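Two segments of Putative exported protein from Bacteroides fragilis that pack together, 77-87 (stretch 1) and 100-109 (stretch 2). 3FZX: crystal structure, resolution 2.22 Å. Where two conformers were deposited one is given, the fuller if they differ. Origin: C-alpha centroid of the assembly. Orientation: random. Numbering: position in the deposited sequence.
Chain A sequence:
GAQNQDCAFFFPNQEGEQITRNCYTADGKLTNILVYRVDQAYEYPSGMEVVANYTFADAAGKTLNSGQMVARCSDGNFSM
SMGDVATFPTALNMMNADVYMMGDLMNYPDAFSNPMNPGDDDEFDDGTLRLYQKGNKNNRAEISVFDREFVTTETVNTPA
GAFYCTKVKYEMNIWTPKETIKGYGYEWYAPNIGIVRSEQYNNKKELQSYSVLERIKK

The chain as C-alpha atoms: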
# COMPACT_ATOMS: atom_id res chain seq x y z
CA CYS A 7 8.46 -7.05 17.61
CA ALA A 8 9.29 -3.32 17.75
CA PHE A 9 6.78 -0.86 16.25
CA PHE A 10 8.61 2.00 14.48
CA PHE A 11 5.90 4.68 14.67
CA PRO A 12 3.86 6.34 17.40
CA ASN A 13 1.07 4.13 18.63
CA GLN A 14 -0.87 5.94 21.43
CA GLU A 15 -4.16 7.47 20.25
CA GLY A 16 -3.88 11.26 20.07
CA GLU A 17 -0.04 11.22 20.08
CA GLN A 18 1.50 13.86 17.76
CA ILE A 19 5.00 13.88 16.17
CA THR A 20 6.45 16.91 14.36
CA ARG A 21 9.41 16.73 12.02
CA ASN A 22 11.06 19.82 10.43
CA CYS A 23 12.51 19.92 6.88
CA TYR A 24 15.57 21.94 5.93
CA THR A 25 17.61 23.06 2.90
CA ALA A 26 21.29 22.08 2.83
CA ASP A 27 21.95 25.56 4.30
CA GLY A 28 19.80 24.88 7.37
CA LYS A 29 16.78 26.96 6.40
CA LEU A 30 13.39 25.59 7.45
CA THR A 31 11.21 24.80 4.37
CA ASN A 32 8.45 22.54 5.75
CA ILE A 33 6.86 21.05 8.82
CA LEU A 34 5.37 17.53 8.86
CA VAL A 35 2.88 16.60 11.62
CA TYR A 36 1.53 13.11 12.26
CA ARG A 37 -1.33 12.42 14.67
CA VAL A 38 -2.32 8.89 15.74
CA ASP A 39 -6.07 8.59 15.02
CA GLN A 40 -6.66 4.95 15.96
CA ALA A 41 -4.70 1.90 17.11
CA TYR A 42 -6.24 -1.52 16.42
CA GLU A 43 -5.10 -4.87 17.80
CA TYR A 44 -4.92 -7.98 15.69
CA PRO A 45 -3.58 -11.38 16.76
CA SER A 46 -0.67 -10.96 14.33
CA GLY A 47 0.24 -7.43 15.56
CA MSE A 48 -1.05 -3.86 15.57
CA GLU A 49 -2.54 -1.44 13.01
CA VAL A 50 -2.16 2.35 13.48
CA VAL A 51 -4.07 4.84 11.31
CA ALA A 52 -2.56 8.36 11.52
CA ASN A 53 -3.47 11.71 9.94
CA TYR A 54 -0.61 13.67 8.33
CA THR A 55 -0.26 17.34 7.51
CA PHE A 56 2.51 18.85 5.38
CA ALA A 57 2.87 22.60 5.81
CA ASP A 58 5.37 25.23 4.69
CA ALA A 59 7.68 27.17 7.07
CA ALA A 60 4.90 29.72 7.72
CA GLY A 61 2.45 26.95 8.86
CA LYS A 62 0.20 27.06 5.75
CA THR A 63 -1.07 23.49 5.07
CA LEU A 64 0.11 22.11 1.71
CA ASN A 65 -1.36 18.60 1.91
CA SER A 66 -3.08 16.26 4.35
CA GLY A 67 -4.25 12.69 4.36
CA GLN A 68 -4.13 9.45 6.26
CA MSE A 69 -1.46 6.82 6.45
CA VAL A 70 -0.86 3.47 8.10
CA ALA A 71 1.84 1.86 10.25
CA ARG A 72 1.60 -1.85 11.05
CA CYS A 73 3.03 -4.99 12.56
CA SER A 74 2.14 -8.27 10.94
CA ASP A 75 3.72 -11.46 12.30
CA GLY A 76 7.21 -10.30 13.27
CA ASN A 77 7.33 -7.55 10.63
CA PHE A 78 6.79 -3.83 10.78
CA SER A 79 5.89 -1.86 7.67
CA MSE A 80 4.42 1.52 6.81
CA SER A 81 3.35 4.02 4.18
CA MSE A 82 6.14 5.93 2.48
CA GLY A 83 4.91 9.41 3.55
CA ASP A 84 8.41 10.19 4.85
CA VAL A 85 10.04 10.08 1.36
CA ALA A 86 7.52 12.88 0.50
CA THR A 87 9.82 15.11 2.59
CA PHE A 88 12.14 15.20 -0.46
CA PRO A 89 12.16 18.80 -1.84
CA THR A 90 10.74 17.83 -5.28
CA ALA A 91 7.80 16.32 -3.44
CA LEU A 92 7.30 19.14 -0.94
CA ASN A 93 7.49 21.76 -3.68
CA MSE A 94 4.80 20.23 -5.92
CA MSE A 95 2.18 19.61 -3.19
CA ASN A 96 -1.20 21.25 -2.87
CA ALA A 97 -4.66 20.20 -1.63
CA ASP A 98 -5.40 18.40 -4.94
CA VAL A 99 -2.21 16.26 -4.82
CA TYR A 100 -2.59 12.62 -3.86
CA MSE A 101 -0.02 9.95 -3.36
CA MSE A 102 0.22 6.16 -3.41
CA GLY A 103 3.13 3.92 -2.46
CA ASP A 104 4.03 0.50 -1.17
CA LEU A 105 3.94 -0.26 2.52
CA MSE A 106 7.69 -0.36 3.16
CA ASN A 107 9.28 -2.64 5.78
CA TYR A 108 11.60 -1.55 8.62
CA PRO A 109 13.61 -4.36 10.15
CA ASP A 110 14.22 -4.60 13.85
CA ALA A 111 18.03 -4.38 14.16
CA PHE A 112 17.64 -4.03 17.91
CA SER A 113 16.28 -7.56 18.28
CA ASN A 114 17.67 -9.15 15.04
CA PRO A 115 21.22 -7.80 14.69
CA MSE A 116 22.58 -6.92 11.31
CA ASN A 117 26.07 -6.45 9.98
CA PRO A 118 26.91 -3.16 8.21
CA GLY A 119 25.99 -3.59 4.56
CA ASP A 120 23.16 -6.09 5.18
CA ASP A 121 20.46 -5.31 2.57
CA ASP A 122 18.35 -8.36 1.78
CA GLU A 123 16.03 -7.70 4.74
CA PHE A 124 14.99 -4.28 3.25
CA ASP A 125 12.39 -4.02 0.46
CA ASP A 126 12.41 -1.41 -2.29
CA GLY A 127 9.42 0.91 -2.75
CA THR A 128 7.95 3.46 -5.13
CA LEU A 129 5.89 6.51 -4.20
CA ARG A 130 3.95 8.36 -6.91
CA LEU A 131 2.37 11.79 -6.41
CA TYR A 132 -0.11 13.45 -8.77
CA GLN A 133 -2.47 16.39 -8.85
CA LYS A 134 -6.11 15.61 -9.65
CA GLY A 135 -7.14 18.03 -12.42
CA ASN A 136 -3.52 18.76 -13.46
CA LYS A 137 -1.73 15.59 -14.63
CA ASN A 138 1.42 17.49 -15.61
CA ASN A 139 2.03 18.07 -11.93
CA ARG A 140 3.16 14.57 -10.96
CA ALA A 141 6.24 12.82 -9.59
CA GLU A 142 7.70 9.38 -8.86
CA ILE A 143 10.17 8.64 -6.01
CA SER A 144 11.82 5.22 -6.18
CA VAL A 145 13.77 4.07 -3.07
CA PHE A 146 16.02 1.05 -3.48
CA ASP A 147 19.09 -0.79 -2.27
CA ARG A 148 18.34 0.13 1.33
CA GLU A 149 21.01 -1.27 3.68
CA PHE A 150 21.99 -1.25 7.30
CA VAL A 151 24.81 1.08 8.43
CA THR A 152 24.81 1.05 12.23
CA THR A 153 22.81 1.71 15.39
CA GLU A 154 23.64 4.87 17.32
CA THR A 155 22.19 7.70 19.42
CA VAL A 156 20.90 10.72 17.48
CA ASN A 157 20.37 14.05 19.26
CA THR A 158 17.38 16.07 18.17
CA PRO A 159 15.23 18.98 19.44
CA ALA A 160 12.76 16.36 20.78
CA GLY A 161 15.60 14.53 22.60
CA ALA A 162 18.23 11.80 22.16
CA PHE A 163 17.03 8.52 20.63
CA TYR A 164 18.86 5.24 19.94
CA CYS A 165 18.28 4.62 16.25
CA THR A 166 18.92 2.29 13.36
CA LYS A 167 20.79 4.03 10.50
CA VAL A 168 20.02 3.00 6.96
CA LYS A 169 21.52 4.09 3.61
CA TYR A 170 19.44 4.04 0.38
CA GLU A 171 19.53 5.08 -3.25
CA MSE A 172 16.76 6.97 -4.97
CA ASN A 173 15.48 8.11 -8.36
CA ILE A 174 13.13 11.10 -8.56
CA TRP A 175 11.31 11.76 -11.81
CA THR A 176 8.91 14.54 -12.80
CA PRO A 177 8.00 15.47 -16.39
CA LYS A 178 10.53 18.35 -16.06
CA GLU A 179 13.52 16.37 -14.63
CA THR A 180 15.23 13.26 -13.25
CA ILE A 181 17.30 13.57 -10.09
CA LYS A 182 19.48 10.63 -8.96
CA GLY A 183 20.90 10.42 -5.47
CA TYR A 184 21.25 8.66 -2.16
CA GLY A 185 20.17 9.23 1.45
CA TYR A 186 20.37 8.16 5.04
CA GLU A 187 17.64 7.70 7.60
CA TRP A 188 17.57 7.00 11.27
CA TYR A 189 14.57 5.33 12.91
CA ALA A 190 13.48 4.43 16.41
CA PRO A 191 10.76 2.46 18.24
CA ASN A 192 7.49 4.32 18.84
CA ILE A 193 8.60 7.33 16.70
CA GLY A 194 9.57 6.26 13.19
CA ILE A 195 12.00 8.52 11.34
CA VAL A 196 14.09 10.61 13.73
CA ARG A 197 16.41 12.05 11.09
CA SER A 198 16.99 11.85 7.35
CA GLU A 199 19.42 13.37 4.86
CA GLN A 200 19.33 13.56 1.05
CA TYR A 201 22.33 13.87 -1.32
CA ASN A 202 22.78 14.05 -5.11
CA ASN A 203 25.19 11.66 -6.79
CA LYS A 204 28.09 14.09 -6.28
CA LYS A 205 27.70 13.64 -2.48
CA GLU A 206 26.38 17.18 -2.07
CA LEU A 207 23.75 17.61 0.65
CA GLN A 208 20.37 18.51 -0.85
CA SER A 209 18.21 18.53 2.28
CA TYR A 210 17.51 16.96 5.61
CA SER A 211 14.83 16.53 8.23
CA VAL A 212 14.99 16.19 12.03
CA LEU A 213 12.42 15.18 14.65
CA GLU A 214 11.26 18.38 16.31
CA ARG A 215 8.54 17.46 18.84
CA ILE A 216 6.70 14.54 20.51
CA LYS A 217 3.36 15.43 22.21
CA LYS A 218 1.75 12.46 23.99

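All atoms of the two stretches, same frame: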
# COMPACT_ATOMS: atom_id res chain seq x y z
N ASN A 77 6.86 -8.60 11.55
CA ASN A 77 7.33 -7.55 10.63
C ASN A 77 6.59 -6.23 10.60
O ASN A 77 5.37 -6.17 10.38
CB ASN A 77 7.41 -8.15 9.23
CG ASN A 77 8.04 -9.55 9.26
OD1 ASN A 77 8.94 -9.82 10.07
ND2 ASN A 77 7.54 -10.45 8.43
N PHE A 78 7.34 -5.16 10.81
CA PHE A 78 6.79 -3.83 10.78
C PHE A 78 6.89 -3.23 9.40
O PHE A 78 7.95 -3.29 8.79
CB PHE A 78 7.51 -2.91 11.77
CG PHE A 78 7.00 -1.50 11.74
CD1 PHE A 78 5.95 -1.12 12.51
CD2 PHE A 78 7.58 -0.56 10.89
CE1 PHE A 78 5.46 0.18 12.46
CE2 PHE A 78 7.09 0.74 10.83
CZ PHE A 78 6.06 1.11 11.62
N SER A 79 5.82 -2.62 8.91
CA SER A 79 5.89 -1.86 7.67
C SER A 79 5.03 -0.62 7.76
O SER A 79 4.23 -0.48 8.70
CB SER A 79 5.48 -2.74 6.47
OG SER A 79 4.13 -3.18 6.54
N MSE A 80 5.23 0.32 6.83
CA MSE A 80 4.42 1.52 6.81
C MSE A 80 4.43 2.24 5.47
O MSE A 80 5.28 2.01 4.62
CB MSE A 80 4.81 2.51 7.93
CG MSE A 80 6.18 3.15 7.76
SE MSE A 80 6.54 4.43 9.28
CE MSE A 80 8.50 4.45 9.05
N SER A 81 3.44 3.11 5.31
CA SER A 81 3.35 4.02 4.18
C SER A 81 4.61 4.85 4.05
O SER A 81 5.28 5.16 5.04
CB SER A 81 2.19 5.00 4.38
OG SER A 81 0.99 4.29 4.51
N MSE A 82 4.90 5.25 2.82
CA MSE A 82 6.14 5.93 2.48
C MSE A 82 6.06 7.46 2.58
O MSE A 82 6.90 8.16 2.04
CB MSE A 82 6.55 5.50 1.06
CG MSE A 82 6.97 4.06 0.95
SE MSE A 82 7.27 3.65 -0.94
CE MSE A 82 8.94 4.72 -1.21
N GLY A 83 5.04 7.97 3.27
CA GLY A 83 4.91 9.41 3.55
C GLY A 83 6.24 10.14 3.74
O GLY A 83 6.47 11.19 3.11
N ASP A 84 7.12 9.58 4.55
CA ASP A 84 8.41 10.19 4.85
C ASP A 84 9.31 10.53 3.64
O ASP A 84 9.99 11.57 3.66
CB ASP A 84 9.13 9.36 5.91
CG ASP A 84 8.27 9.22 7.23
OD1 ASP A 84 7.84 10.27 7.77
OD2 ASP A 84 8.00 8.07 7.68
N VAL A 85 9.27 9.74 2.57
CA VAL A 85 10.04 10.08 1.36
C VAL A 85 9.39 11.28 0.64
O VAL A 85 10.03 11.90 -0.19
CB VAL A 85 10.23 8.87 0.37
CG1 VAL A 85 10.51 7.57 1.12
CG2 VAL A 85 9.05 8.70 -0.55
N ALA A 86 8.13 11.62 0.96
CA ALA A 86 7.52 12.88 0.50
C ALA A 86 8.19 14.13 1.10
O ALA A 86 7.93 15.25 0.63
CB ALA A 86 6.00 12.92 0.75
N THR A 87 9.06 13.97 2.10
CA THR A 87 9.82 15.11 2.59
C THR A 87 10.97 15.48 1.66
O THR A 87 11.69 16.41 1.94
CB THR A 87 10.36 14.95 4.03
OG1 THR A 87 11.52 14.10 4.03
CG2 THR A 87 9.31 14.39 4.96
N TYR A 100 -2.41 13.88 -4.55
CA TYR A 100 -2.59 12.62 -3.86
C TYR A 100 -1.36 11.80 -4.10
O TYR A 100 -0.58 12.08 -4.99
CB TYR A 100 -3.82 11.89 -4.43
CG TYR A 100 -5.05 12.66 -4.08
CD1 TYR A 100 -5.64 12.55 -2.81
CD2 TYR A 100 -5.59 13.58 -4.98
CE1 TYR A 100 -6.77 13.29 -2.46
CE2 TYR A 100 -6.72 14.33 -4.63
CZ TYR A 100 -7.30 14.18 -3.38
OH TYR A 100 -8.39 14.92 -3.05
N MSE A 101 -1.19 10.79 -3.28
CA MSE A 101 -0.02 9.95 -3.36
C MSE A 101 -0.36 8.51 -3.02
O MSE A 101 -1.31 8.24 -2.30
CB MSE A 101 1.08 10.52 -2.48
CG MSE A 101 0.68 10.74 -1.07
SE MSE A 101 2.09 11.67 -0.11
CE MSE A 101 1.49 13.53 -0.30
N MSE A 102 0.38 7.59 -3.63
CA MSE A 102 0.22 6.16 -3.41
C MSE A 102 1.62 5.55 -3.45
O MSE A 102 2.43 5.88 -4.31
CB MSE A 102 -0.64 5.52 -4.50
CG MSE A 102 -2.06 6.08 -4.66
SE MSE A 102 -3.44 5.26 -3.53
CE MSE A 102 -2.90 5.89 -1.74
N GLY A 103 1.88 4.64 -2.52
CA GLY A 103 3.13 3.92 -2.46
C GLY A 103 2.93 2.56 -1.86
O GLY A 103 1.87 2.23 -1.38
N ASP A 104 3.99 1.76 -1.89
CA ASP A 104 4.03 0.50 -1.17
C ASP A 104 4.05 0.76 0.33
O ASP A 104 4.41 1.86 0.78
CB ASP A 104 5.32 -0.23 -1.50
CG ASP A 104 5.44 -0.54 -2.97
OD1 ASP A 104 4.80 -1.55 -3.38
OD2 ASP A 104 6.10 0.26 -3.70
N LEU A 105 3.65 -0.26 1.10
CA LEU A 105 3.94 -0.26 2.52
C LEU A 105 5.39 -0.76 2.51
O LEU A 105 5.68 -1.80 1.93
CB LEU A 105 3.03 -1.21 3.29
CG LEU A 105 1.55 -0.89 3.34
CD1 LEU A 105 0.81 -1.98 4.09
CD2 LEU A 105 1.34 0.47 4.00
N MSE A 106 6.29 -0.00 3.11
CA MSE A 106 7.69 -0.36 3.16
C MSE A 106 8.08 -0.90 4.55
O MSE A 106 7.71 -0.33 5.58
CB MSE A 106 8.52 0.87 2.83
CG MSE A 106 9.99 0.59 2.69
SE MSE A 106 10.79 2.01 1.58
CE MSE A 106 10.88 3.30 2.90
N ASN A 107 8.89 -1.95 4.55
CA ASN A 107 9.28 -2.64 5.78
C ASN A 107 10.48 -1.99 6.50
O ASN A 107 11.33 -1.38 5.86
CB ASN A 107 9.59 -4.10 5.47
CG ASN A 107 10.92 -4.27 4.74
OD1 ASN A 107 11.18 -3.61 3.71
ND2 ASN A 107 11.79 -5.08 5.29
N TYR A 108 10.50 -2.08 7.83
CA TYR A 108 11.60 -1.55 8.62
C TYR A 108 12.03 -2.63 9.58
O TYR A 108 11.37 -2.87 10.57
CB TYR A 108 11.18 -0.28 9.38
CG TYR A 108 11.09 0.90 8.47
CD1 TYR A 108 9.99 1.09 7.63
CD2 TYR A 108 12.15 1.81 8.38
CE1 TYR A 108 9.92 2.16 6.75
CE2 TYR A 108 12.10 2.87 7.51
CZ TYR A 108 10.99 3.05 6.69
OH TYR A 108 10.95 4.12 5.81
N PRO A 109 13.15 -3.31 9.26
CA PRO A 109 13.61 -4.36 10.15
C PRO A 109 14.01 -3.87 11.53
O PRO A 109 14.40 -2.71 11.74
CB PRO A 109 14.83 -4.95 9.45
CG PRO A 109 14.94 -4.31 8.15
CD PRO A 109 14.02 -3.14 8.09
O HOH W 1 10.13 -5.10 11.38
O HOH W 2 3.56 4.16 0.76

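The two segments meet as a short antiparallel pair of β-strands, held by three backbone hydrogen bonds, extended at each end by a water bridge, and packed on one face by selenomethionine and aromatic side chains. The strand axes approach to 4.1 Å, and their directions differ by 142°, so the pairing is antiparallel but clearly skewed.

Met80 and Met106 form the hydrogen-bonded pair at the centre. Met80 N donates to Met106 O at 2.9 Å, and Met106 N donates to Met80 O at 2.7 Å, closing a reciprocal ring between the two residues. The third bond, from Tyr108 N to Phe78 O, is 3.0 Å long and nearly straight, with an angle of 164° at the hydrogen. Between these bonds Ser79 faces Asn107 as a non-hydrogen-bonded pair, their CA atoms 4.0 Å apart. This close approach brings the α-hydrogens toward carbonyl oxygens across the gap: Ser79 CA lies 3.2 Å from Met106 O, and Asn107 CA 3.4 Å from Phe78 O.

Water continues the pairing where direct bonds stop. Beyond the Tyr108–Phe78 bond, one water accepts from Phe78 N at 2.8 Å and donates to Tyr108 O at 2.7 Å. Toward the other end, a second water accepts from Met82 N at 2.7 Å and donates to Asp104 O at 2.5 Å, spanning a gap too wide for the two backbone groups to bond directly.

The side chains of Met80 and Met106 share one face of the sheet. The CA-to-CB bond of Met80 points to this face, but the end of the side chain comes nearer the second segment, placing its methyl over a face of the Tyr108 ring, with CE 3.8 Å from the ring centroid and 23° off the normal, a CH–π contact. Tyr108 also meets the edge of the Phe78 ring, where Tyr108 CB is 3.9 Å from Phe78 CD2. Met82 points toward the second segment; its CG packs 4.0 Å from Met106 CB, and its SE lies 4.4 Å from Gly103 CA. A side chain on Gly103 would point toward the first segment, and an ideal CB there would sit a tight 3.4 Å from Met82 SE.

The opposite face carries Ser79, Ser81, Leu105 and Asn107. Leu105 CD2 approaches Ser81 N to 3.6 Å, while the end of the Asn107 side chain leads away and bonds elsewhere in the structure. Past the strand, the 3-10 turn contributes an apolar contact, Ala86 CB to Met101 SE at 4.2 Å.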